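Local structure of inositol-3-phosphate synthase (Caenorhabditis elegans, 1VKO) at residues Arg42-Lys47 with Pro61-Tyr66; Ser119-Ala124 with Val140-Ile145; Thr125-Tyr130 with Ser517-Gln522. The protein is an NAD-binding synthase that carries a Rossmann-type nucleotide-binding fold and assembles from four copies of the chain. One frame throughout, in Å; residues are numbered along the deposited sequence.

Overall arrangement
From the N terminus, the chain first folds back on itself in contact 1, where strands 38-53 and 56-71 pair as a hairpin in an antiparallel sheet. That loop is closed before contact 2 opens. Contact 2 joins short helix 120-123 to the end of strand 136-141, closing a loop that contains the hairpin of strands 125-131 and 136-141. Contact 3 starts inside this loop, on strand 125-131, and spans 386 residues to the turn after helix 498-513, so contacts 2 and 3 cross. Strand pairing, through Val126 and Val140, links those two, while a salt bridge between Arg46 and Asp518 ties contact 1 to contact 3. All three touch the second subunit.

Contact 1 (Arg42-Lys47 with Pro61-Tyr66); sequences RFTYRK and PKEHDY
Tyr66 lays the edge of its ring against Tyr45, CD1 lying 3.9 Å from Tyr45 CB, so two aromatic side chains on one face of a beta hairpin run side by side. They belong to neighbouring pairs of its antiparallel strands, 38-53 and 56-71, and Phe43, His64 and Lys47 share their face. Tyr45 CG is anti to the backbone N (chi1 176°), and beyond it Tyr45 CD2 comes 4.1 Å from Tyr66 CE1. Large flat residues are consistent with a face that the second subunit packs on: Pro530 of that subunit meets Tyr66, and Thr527 there bonds Tyr66 OH. The strands are joined at Phe43-Tyr66, Tyr45-His64 and Lys47-Lys62, each a hydrogen-bonded pair with two N-H...O=C links. In the first, Tyr66 N reaches Phe43 O at 2.6 Å. Arg46 and Glu63 form a non-hydrogen-bonded pair on the other face, and Arg46 NH2 is salt-bridged to Asp518 of its own chain. On that face Glu63 OE1 also touches the Thr44 methyl, CG2, at 3.4 Å. Thr44 thus offers carbon to one neighbour and oxygen to the next. Its OG1 donates to Asp65 OD1 at 3.0 Å, from above the carboxylate plane, while Asp65 OD2 is salt-bridged to Lys533 of the second subunit.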
loop_
_atom_site.group_PDB
_atom_site.type_symbol
_atom_site.label_atom_id
_atom_site.label_comp_id
_atom_site.label_asym_id
_atom_site.label_seq_id
_atom_site.Cartn_x
_atom_site.Cartn_y
_atom_site.Cartn_z
ATOM N N ARG A 42 50.081 -3.431 6.510
ATOM C CA ARG A 42 50.149 -2.311 7.447
ATOM C C ARG A 42 49.128 -1.285 7.013
ATOM O O ARG A 42 49.117 -0.869 5.862
ATOM C CB ARG A 42 51.582 -1.732 7.541
ATOM C CG ARG A 42 51.714 -0.240 7.946
ATOM C CD ARG A 42 53.160 0.295 7.935
ATOM N NE ARG A 42 54.059 -0.429 7.010
ATOM C CZ ARG A 42 54.882 -1.439 7.352
ATOM N NH1 ARG A 42 54.946 -1.869 8.608
ATOM N NH2 ARG A 42 55.646 -2.026 6.437
ATOM N N PHE A 43 48.256 -0.913 7.943
ATOM C CA PHE A 43 47.197 0.063 7.703
ATOM C C PHE A 43 47.321 1.198 8.715
ATOM O O PHE A 43 47.419 0.943 9.903
ATOM C CB PHE A 43 45.841 -0.634 7.819
ATOM C CG PHE A 43 44.661 0.303 7.847
ATOM C CD1 PHE A 43 44.322 1.064 6.725
ATOM C CD2 PHE A 43 43.881 0.416 8.997
ATOM C CE1 PHE A 43 43.224 1.934 6.757
ATOM C CE2 PHE A 43 42.798 1.282 9.037
ATOM C CZ PHE A 43 42.469 2.037 7.906
ATOM N N THR A 44 47.346 2.439 8.243
ATOM C CA THR A 44 47.385 3.609 9.113
ATOM C C THR A 44 45.960 4.095 9.365
ATOM O O THR A 44 45.311 4.613 8.458
ATOM C CB THR A 44 48.261 4.701 8.459
ATOM O OG1 THR A 44 49.653 4.312 8.519
ATOM C CG2 THR A 44 48.203 6.006 9.238
ATOM N N TYR A 45 45.466 3.901 10.595
ATOM C CA TYR A 45 44.066 4.211 10.962
ATOM C C TYR A 45 43.836 5.667 11.441
ATOM O O TYR A 45 44.442 6.126 12.412
ATOM C CB TYR A 45 43.554 3.177 11.985
ATOM C CG TYR A 45 42.152 3.422 12.538
ATOM C CD1 TYR A 45 41.032 3.405 11.694
ATOM C CD2 TYR A 45 41.947 3.655 13.905
ATOM C CE1 TYR A 45 39.746 3.631 12.186
ATOM C CE2 TYR A 45 40.647 3.877 14.422
ATOM C CZ TYR A 45 39.561 3.855 13.545
ATOM O OH TYR A 45 38.290 4.053 14.003
ATOM N N ARG A 46 42.959 6.392 10.755
ATOM C CA ARG A 46 42.686 7.784 11.111
ATOM C C ARG A 46 41.585 7.905 12.143
ATOM O O ARG A 46 40.433 7.630 11.845
ATOM C CB ARG A 46 42.278 8.594 9.876
ATOM C CG ARG A 46 43.282 8.647 8.723
ATOM C CD ARG A 46 42.986 9.819 7.813
ATOM N NE ARG A 46 43.485 9.704 6.451
ATOM C CZ ARG A 46 42.745 9.359 5.395
ATOM N NH1 ARG A 46 41.452 9.040 5.520
ATOM N NH2 ARG A 46 43.317 9.306 4.200
ATOM N N LYS A 47 41.926 8.341 13.351
ATOM C CA LYS A 47 40.942 8.431 14.449
ATOM C C LYS A 47 40.988 9.788 15.110
ATOM O O LYS A 47 42.063 10.302 15.403
ATOM C CB LYS A 47 41.170 7.337 15.503
ATOM C CG LYS A 47 40.244 7.443 16.700
ATOM C CD LYS A 47 40.322 6.257 17.635
ATOM C CE LYS A 47 39.901 6.639 19.067
ATOM N NZ LYS A 47 38.519 7.209 19.232
ATOM N N PRO A 61 42.946 14.903 15.445
ATOM C CA PRO A 61 43.171 13.753 14.563
ATOM C C PRO A 61 44.540 13.087 14.788
ATOM O O PRO A 61 45.576 13.766 14.726
ATOM C CB PRO A 61 43.090 14.369 13.155
ATOM C CG PRO A 61 43.434 15.823 13.345
ATOM C CD PRO A 61 42.950 16.184 14.706
ATOM N N LYS A 62 44.540 11.778 15.041
ATOM C CA LYS A 62 45.773 11.020 15.248
ATOM C C LYS A 62 45.813 9.792 14.327
ATOM O O LYS A 62 44.805 9.419 13.745
ATOM C CB LYS A 62 45.912 10.628 16.747
ATOM C CG LYS A 62 45.741 11.822 17.747
ATOM C CD LYS A 62 45.979 11.466 19.224
ATOM C CE LYS A 62 46.000 12.736 20.110
ATOM N NZ LYS A 62 46.019 12.521 21.599
ATOM N N GLU A 63 46.979 9.164 14.181
ATOM C CA GLU A 63 47.100 7.979 13.322
ATOM C C GLU A 63 47.562 6.763 14.098
ATOM O O GLU A 63 48.400 6.882 14.984
ATOM C CB GLU A 63 48.057 8.205 12.152
ATOM C CG GLU A 63 48.099 9.617 11.582
ATOM C CD GLU A 63 48.586 9.638 10.144
ATOM O OE1 GLU A 63 47.741 9.400 9.249
ATOM O OE2 GLU A 63 49.796 9.884 9.907
ATOM N N HIS A 64 47.032 5.591 13.733
ATOM C CA HIS A 64 47.308 4.329 14.443
ATOM C C HIS A 64 47.709 3.202 13.471
ATOM O O HIS A 64 46.873 2.634 12.762
ATOM C CB HIS A 64 46.086 3.905 15.276
ATOM C CG HIS A 64 45.658 4.916 16.298
ATOM N ND1 HIS A 64 44.978 6.069 15.969
ATOM C CD2 HIS A 64 45.791 4.932 17.643
ATOM C CE1 HIS A 64 44.721 6.759 17.067
ATOM N NE2 HIS A 64 45.206 6.092 18.098
ATOM N N ASP A 65 48.992 2.872 13.427
ATOM C CA ASP A 65 49.429 1.892 12.448
ATOM C C ASP A 65 49.020 0.501 12.897
ATOM O O ASP A 65 49.421 0.040 13.960
ATOM C CB ASP A 65 50.935 1.997 12.204
ATOM C CG ASP A 65 51.333 3.346 11.610
ATOM O OD1 ASP A 65 50.438 4.203 11.462
ATOM O OD2 ASP A 65 52.508 3.646 11.275
ATOM N N TYR A 66 48.177 -0.148 12.108
ATOM C CA TYR A 66 47.816 -1.532 12.368
ATOM C C TYR A 66 48.698 -2.415 11.495
ATOM O O TYR A 66 48.984 -2.051 10.365
ATOM C CB TYR A 66 46.333 -1.769 12.044
ATOM C CG TYR A 66 45.369 -1.472 13.173
ATOM C CD1 TYR A 66 44.813 -0.209 13.325
ATOM C CD2 TYR A 66 45.012 -2.454 14.093
ATOM C CE1 TYR A 66 43.921 0.077 14.367
ATOM C CE2 TYR A 66 44.112 -2.176 15.142
ATOM C CZ TYR A 66 43.574 -0.908 15.266
ATOM O OH TYR A 66 42.682 -0.612 16.286
#

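Contact 2 (Ser119-Ala124 with Val140-Ile145); sequences SVTQTA and VPFKDI
Thr121 O takes a hydrogen bond from a water at 2.7 Å, and the same water accepts from Lys143 N at 3.1 Å, so it bridges a helix carbonyl to a backbone amide across the contact. Carbon also closes on this oxygen, Lys143 CB lying 3.7 Å from Thr121 O. The direct link is Phe142 N to Ala124 O, 2.9 Å long and almost straight at 179°; the donor is tilted from the carbonyl plane. Phe142 supplies the apolar part. Its CG is anti to the backbone N (chi1 -169°), and the side chain crosses that of Thr121 obliquely, CD2 coming 3.8 Å from Thr121 CA. Leu454, Leu505 and Val509 of two long helices pack on the same side chain, which suits a large apolar residue here. The short helix 120-123 leads into a beta hairpin, strands 125-131 and 136-141, and the contact fastens this helix to the turn that follows the hairpin's second strand. Ser119 is the helix N-cap: its OG accepts a weak bond from Gln122 N. Asp450 holds the same end, bonding Ser119 OG, Thr121 OG1 and Val120 N. Thr123 doubles the hold on Ser119 O, its N and OG1 arriving from opposite faces of the carbonyl plane. The Lys143 and Gln122 side chains cross at about a right angle, and Lys143 CE also comes 3.5 Å from the backbone O of Gln122.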
loop_
_atom_site.group_PDB
_atom_site.type_symbol
_atom_site.label_atom_id
_atom_site.label_comp_id
_atom_site.label_asym_id
_atom_site.label_seq_id
_atom_site.Cartn_x
_atom_site.Cartn_y
_atom_site.Cartn_z
ATOM N N SER A 119 23.382 -13.111 -0.705
ATOM C CA SER A 119 24.584 -13.307 0.118
ATOM C C SER A 119 25.441 -12.052 -0.072
ATOM O O SER A 119 25.808 -11.758 -1.195
ATOM C CB SER A 119 25.347 -14.551 -0.386
ATOM O OG SER A 119 26.419 -14.952 0.479
ATOM N N VAL A 120 25.726 -11.275 0.972
ATOM C CA VAL A 120 26.701 -10.186 0.811
ATOM C C VAL A 120 28.045 -10.730 0.301
ATOM O O VAL A 120 28.612 -10.194 -0.669
ATOM C CB VAL A 120 26.929 -9.353 2.090
ATOM C CG1 VAL A 120 28.011 -8.296 1.883
ATOM C CG2 VAL A 120 25.657 -8.641 2.512
ATOM N N THR A 121 28.544 -11.808 0.901
ATOM C CA THR A 121 29.899 -12.261 0.580
ATOM C C THR A 121 29.993 -12.791 -0.837
ATOM O O THR A 121 31.011 -12.617 -1.460
ATOM C CB THR A 121 30.418 -13.296 1.584
ATOM O OG1 THR A 121 29.552 -14.445 1.631
ATOM C CG2 THR A 121 30.390 -12.730 3.011
ATOM N N GLN A 122 28.922 -13.404 -1.349
ATOM C CA GLN A 122 28.972 -14.062 -2.635
ATOM C C GLN A 122 28.602 -13.121 -3.759
ATOM O O GLN A 122 28.978 -13.389 -4.885
ATOM C CB GLN A 122 28.075 -15.312 -2.719
ATOM C CG GLN A 122 28.426 -16.456 -1.780
ATOM C CD GLN A 122 29.930 -16.807 -1.759
ATOM O OE1 GLN A 122 30.593 -16.660 -0.727
ATOM N NE2 GLN A 122 30.452 -17.269 -2.888
ATOM N N THR A 123 27.875 -12.029 -3.465
ATOM C CA THR A 123 27.356 -11.139 -4.522
ATOM C C THR A 123 27.472 -9.613 -4.344
ATOM O O THR A 123 27.255 -8.878 -5.314
ATOM C CB THR A 123 25.886 -11.542 -4.991
ATOM O OG1 THR A 123 24.907 -11.002 -4.106
ATOM C CG2 THR A 123 25.648 -13.024 -4.867
ATOM N N ALA A 124 27.811 -9.112 -3.158
ATOM C CA ALA A 124 28.130 -7.675 -3.063
ATOM C C ALA A 124 29.377 -7.334 -3.881
ATOM O O ALA A 124 30.300 -8.157 -4.014
ATOM C CB ALA A 124 28.302 -7.229 -1.606
ATOM N N VAL A 140 34.664 -4.443 -7.548
ATOM C CA VAL A 140 35.029 -5.848 -7.547
ATOM C C VAL A 140 34.145 -6.630 -6.594
ATOM O O VAL A 140 33.629 -6.063 -5.607
ATOM C CB VAL A 140 36.506 -6.090 -7.172
ATOM C CG1 VAL A 140 37.437 -5.461 -8.220
ATOM C CG2 VAL A 140 36.786 -5.627 -5.733
ATOM N N PRO A 141 33.948 -7.909 -6.904
ATOM C CA PRO A 141 33.249 -8.795 -5.999
ATOM C C PRO A 141 33.942 -8.766 -4.634
ATOM O O PRO A 141 35.179 -8.794 -4.545
ATOM C CB PRO A 141 33.392 -10.175 -6.668
ATOM C CG PRO A 141 33.565 -9.857 -8.139
ATOM C CD PRO A 141 34.376 -8.595 -8.145
ATOM N N PHE A 142 33.143 -8.689 -3.582
ATOM C CA PHE A 142 33.632 -8.876 -2.255
ATOM C C PHE A 142 34.591 -10.078 -2.139
ATOM O O PHE A 142 35.609 -10.003 -1.429
ATOM C CB PHE A 142 32.438 -9.075 -1.335
ATOM C CG PHE A 142 32.785 -9.019 0.110
ATOM C CD1 PHE A 142 32.809 -7.800 0.774
ATOM C CD2 PHE A 142 33.096 -10.186 0.813
ATOM C CE1 PHE A 142 33.155 -7.744 2.121
ATOM C CE2 PHE A 142 33.430 -10.146 2.154
ATOM C CZ PHE A 142 33.467 -8.919 2.811
ATOM N N LYS A 143 34.275 -11.189 -2.802
ATOM C CA LYS A 143 35.024 -12.429 -2.548
ATOM C C LYS A 143 36.387 -12.421 -3.235
ATOM O O LYS A 143 37.197 -13.295 -2.992
ATOM C CB LYS A 143 34.213 -13.652 -2.957
ATOM C CG LYS A 143 33.811 -13.677 -4.440
ATOM C CD LYS A 143 32.629 -14.600 -4.632
ATOM C CE LYS A 143 32.099 -14.506 -6.026
ATOM N NZ LYS A 143 33.140 -15.161 -6.872
ATOM N N ASP A 144 36.630 -11.409 -4.073
ATOM C CA ASP A 144 37.906 -11.230 -4.738
ATOM C C ASP A 144 38.935 -10.437 -3.908
ATOM O O ASP A 144 40.107 -10.384 -4.262
ATOM C CB ASP A 144 37.688 -10.529 -6.079
ATOM C CG ASP A 144 37.003 -11.417 -7.108
ATOM O OD1 ASP A 144 36.599 -12.544 -6.785
ATOM O OD2 ASP A 144 36.810 -11.060 -8.280
ATOM N N ILE A 145 38.502 -9.804 -2.820
ATOM C CA ILE A 145 39.375 -8.929 -2.059
ATOM C C ILE A 145 40.326 -9.707 -1.140
ATOM O O ILE A 145 41.532 -9.663 -1.342
ATOM C CB ILE A 145 38.553 -7.875 -1.310
ATOM C CG1 ILE A 145 37.829 -6.983 -2.310
ATOM C CG2 ILE A 145 39.444 -7.034 -0.421
ATOM C CD1 ILE A 145 36.790 -6.056 -1.629
HETATM O O HOH W 1 31.427 -11.630 -3.926
#

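Contact 3 (Thr125-Tyr130 with Ser517-Gln522); sequences TVHLGY and SDTDMQ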
loop_
_atom_site.group_PDB
_atom_site.type_symbol
_atom_site.label_atom_id
_atom_site.label_comp_id
_atom_site.label_asym_id
_atom_site.label_seq_id
_atom_site.Cartn_x
_atom_site.Cartn_y
_atom_site.Cartn_z
ATOM N N THR A 125 29.386 -6.151 -4.491
ATOM C CA THR A 125 30.638 -5.639 -5.042
ATOM C C THR A 125 31.068 -4.410 -4.248
ATOM O O THR A 125 30.271 -3.799 -3.514
ATOM C CB THR A 125 30.550 -5.300 -6.518
ATOM O OG1 THR A 125 29.507 -4.347 -6.703
ATOM C CG2 THR A 125 30.171 -6.544 -7.394
ATOM N N VAL A 126 32.348 -4.081 -4.391
ATOM C CA VAL A 126 33.009 -3.091 -3.559
ATOM C C VAL A 126 33.675 -2.060 -4.471
ATOM O O VAL A 126 34.167 -2.398 -5.539
ATOM C CB VAL A 126 34.044 -3.789 -2.630
ATOM C CG1 VAL A 126 34.557 -2.858 -1.577
ATOM C CG2 VAL A 126 33.413 -5.024 -1.971
ATOM N N HIS A 127 33.680 -0.810 -4.048
ATOM C CA HIS A 127 34.215 0.269 -4.843
ATOM C C HIS A 127 35.661 0.547 -4.399
ATOM O O HIS A 127 35.878 1.032 -3.286
ATOM C CB HIS A 127 33.329 1.491 -4.646
ATOM C CG HIS A 127 33.553 2.581 -5.639
ATOM N ND1 HIS A 127 33.264 3.903 -5.361
ATOM C CD2 HIS A 127 34.046 2.561 -6.898
ATOM C CE1 HIS A 127 33.564 4.648 -6.411
ATOM N NE2 HIS A 127 34.040 3.857 -7.357
ATOM N N LEU A 128 36.635 0.211 -5.267
ATOM C CA LEU A 128 38.063 0.543 -5.062
ATOM C C LEU A 128 38.473 1.910 -5.621
ATOM O O LEU A 128 39.535 2.437 -5.247
ATOM C CB LEU A 128 38.971 -0.498 -5.692
ATOM C CG LEU A 128 38.892 -2.002 -5.433
ATOM C CD1 LEU A 128 38.302 -2.335 -4.056
ATOM C CD2 LEU A 128 38.056 -2.596 -6.520
ATOM N N GLY A 129 37.662 2.465 -6.531
ATOM C CA GLY A 129 37.962 3.744 -7.173
ATOM C C GLY A 129 37.634 3.823 -8.665
ATOM O O GLY A 129 36.855 3.018 -9.184
ATOM N N TYR A 130 38.251 4.807 -9.331
ATOM C CA TYR A 130 38.084 5.125 -10.746
ATOM C C TYR A 130 39.382 4.932 -11.563
ATOM O O TYR A 130 40.471 5.362 -11.144
ATOM C CB TYR A 130 37.642 6.576 -10.873
ATOM C CG TYR A 130 37.333 6.996 -12.294
ATOM C CD1 TYR A 130 36.075 6.784 -12.837
ATOM C CD2 TYR A 130 38.290 7.625 -13.081
ATOM C CE1 TYR A 130 35.782 7.146 -14.124
ATOM C CE2 TYR A 130 37.998 8.001 -14.383
ATOM C CZ TYR A 130 36.741 7.756 -14.898
ATOM O OH TYR A 130 36.426 8.130 -16.192
ATOM N N SER A 517 40.925 3.048 0.712
ATOM C CA SER A 517 40.977 4.394 0.103
ATOM C C SER A 517 39.958 5.409 0.646
ATOM O O SER A 517 39.157 5.113 1.550
ATOM C CB SER A 517 40.780 4.287 -1.397
ATOM O OG SER A 517 39.431 4.013 -1.690
ATOM N N ASP A 518 39.994 6.607 0.078
ATOM C CA ASP A 518 38.981 7.617 0.338
ATOM C C ASP A 518 38.022 7.752 -0.827
ATOM O O ASP A 518 37.624 8.864 -1.204
ATOM C CB ASP A 518 39.657 8.951 0.586
ATOM C CG ASP A 518 40.394 8.978 1.889
ATOM O OD1 ASP A 518 39.805 8.563 2.912
ATOM O OD2 ASP A 518 41.556 9.409 1.978
ATOM N N THR A 519 37.646 6.619 -1.404
ATOM C CA THR A 519 36.863 6.639 -2.630
ATOM C C THR A 519 35.399 6.978 -2.399
ATOM O O THR A 519 34.618 6.967 -3.351
ATOM C CB THR A 519 37.034 5.301 -3.421
ATOM O OG1 THR A 519 36.349 5.380 -4.663
ATOM C CG2 THR A 519 36.364 4.125 -2.712
ATOM N N ASP A 520 35.024 7.250 -1.142
ATOM C CA ASP A 520 33.686 7.832 -0.830
ATOM C C ASP A 520 33.680 9.327 -1.104
ATOM O O ASP A 520 32.639 9.961 -1.084
ATOM C CB ASP A 520 33.194 7.505 0.596
ATOM C CG ASP A 520 34.092 8.074 1.710
ATOM O OD1 ASP A 520 35.288 8.242 1.508
ATOM O OD2 ASP A 520 33.689 8.386 2.846
ATOM N N MET A 521 34.858 9.877 -1.402
ATOM C CA MET A 521 34.981 11.266 -1.792
ATOM C C MET A 521 35.998 11.351 -2.888
ATOM O O MET A 521 37.172 11.606 -2.625
ATOM C CB MET A 521 35.433 12.145 -0.635
ATOM C CG MET A 521 35.524 13.609 -1.038
ATOM S SD MET A 521 36.466 14.649 0.090
ATOM C CE MET A 521 38.113 13.985 -0.251
ATOM N N GLN A 522 35.552 11.155 -4.122
ATOM C CA GLN A 522 36.451 11.144 -5.261
ATOM C C GLN A 522 36.679 12.559 -5.733
ATOM O O GLN A 522 36.101 13.001 -6.709
ATOM C CB GLN A 522 35.884 10.275 -6.366
ATOM C CG GLN A 522 35.346 9.007 -5.828
ATOM C CD GLN A 522 34.991 8.063 -6.905
ATOM O OE1 GLN A 522 33.829 7.967 -7.295
ATOM N NE2 GLN A 522 35.990 7.376 -7.430
HETATM O O HOH W 2 40.240 5.624 -4.683
HETATM O O HOH W 3 38.939 6.810 -6.868
#
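Two polar side chains meet the imidazole of His127 in different ways. Thr519 OG1 sits over one face, 3.4 Å from His127 CE1 and offset toward the rim. Gln522 comes tip to tip, its OE1 lying in the ring plane 3.4 Å from the same CE1, with amide and ring planes 90° apart. Gln137 holds both groups in place, bonding His127 NE2 and Gln522 OE1, and Phe139 stacks on the imidazole. The Thr519 side chain also packs on the backbone of the strand. Its CG2 methyl rests 3.2 Å from His127 O, while its OG1, anti to the backbone N (chi1 -175°), approaches Gly129 CA at 3.4 Å. Glycine suits that position because its phi of 140° would jam a side chain against the preceding carbonyl. Water adds polar links between the segments: one molecule accepts from Tyr130 N at 3.2 Å and from Gln522 NE2 at 3.1 Å. A second water bonds Leu128 O and Ser517 OG weakly. Ser517 OG also takes a weak bond from Thr519 N, just where the chain turns. The arrangement is that of a type I beta turn, Asp518 to Met521, closed by Met521 N to Asp518 O and set against the first strand of a beta hairpin.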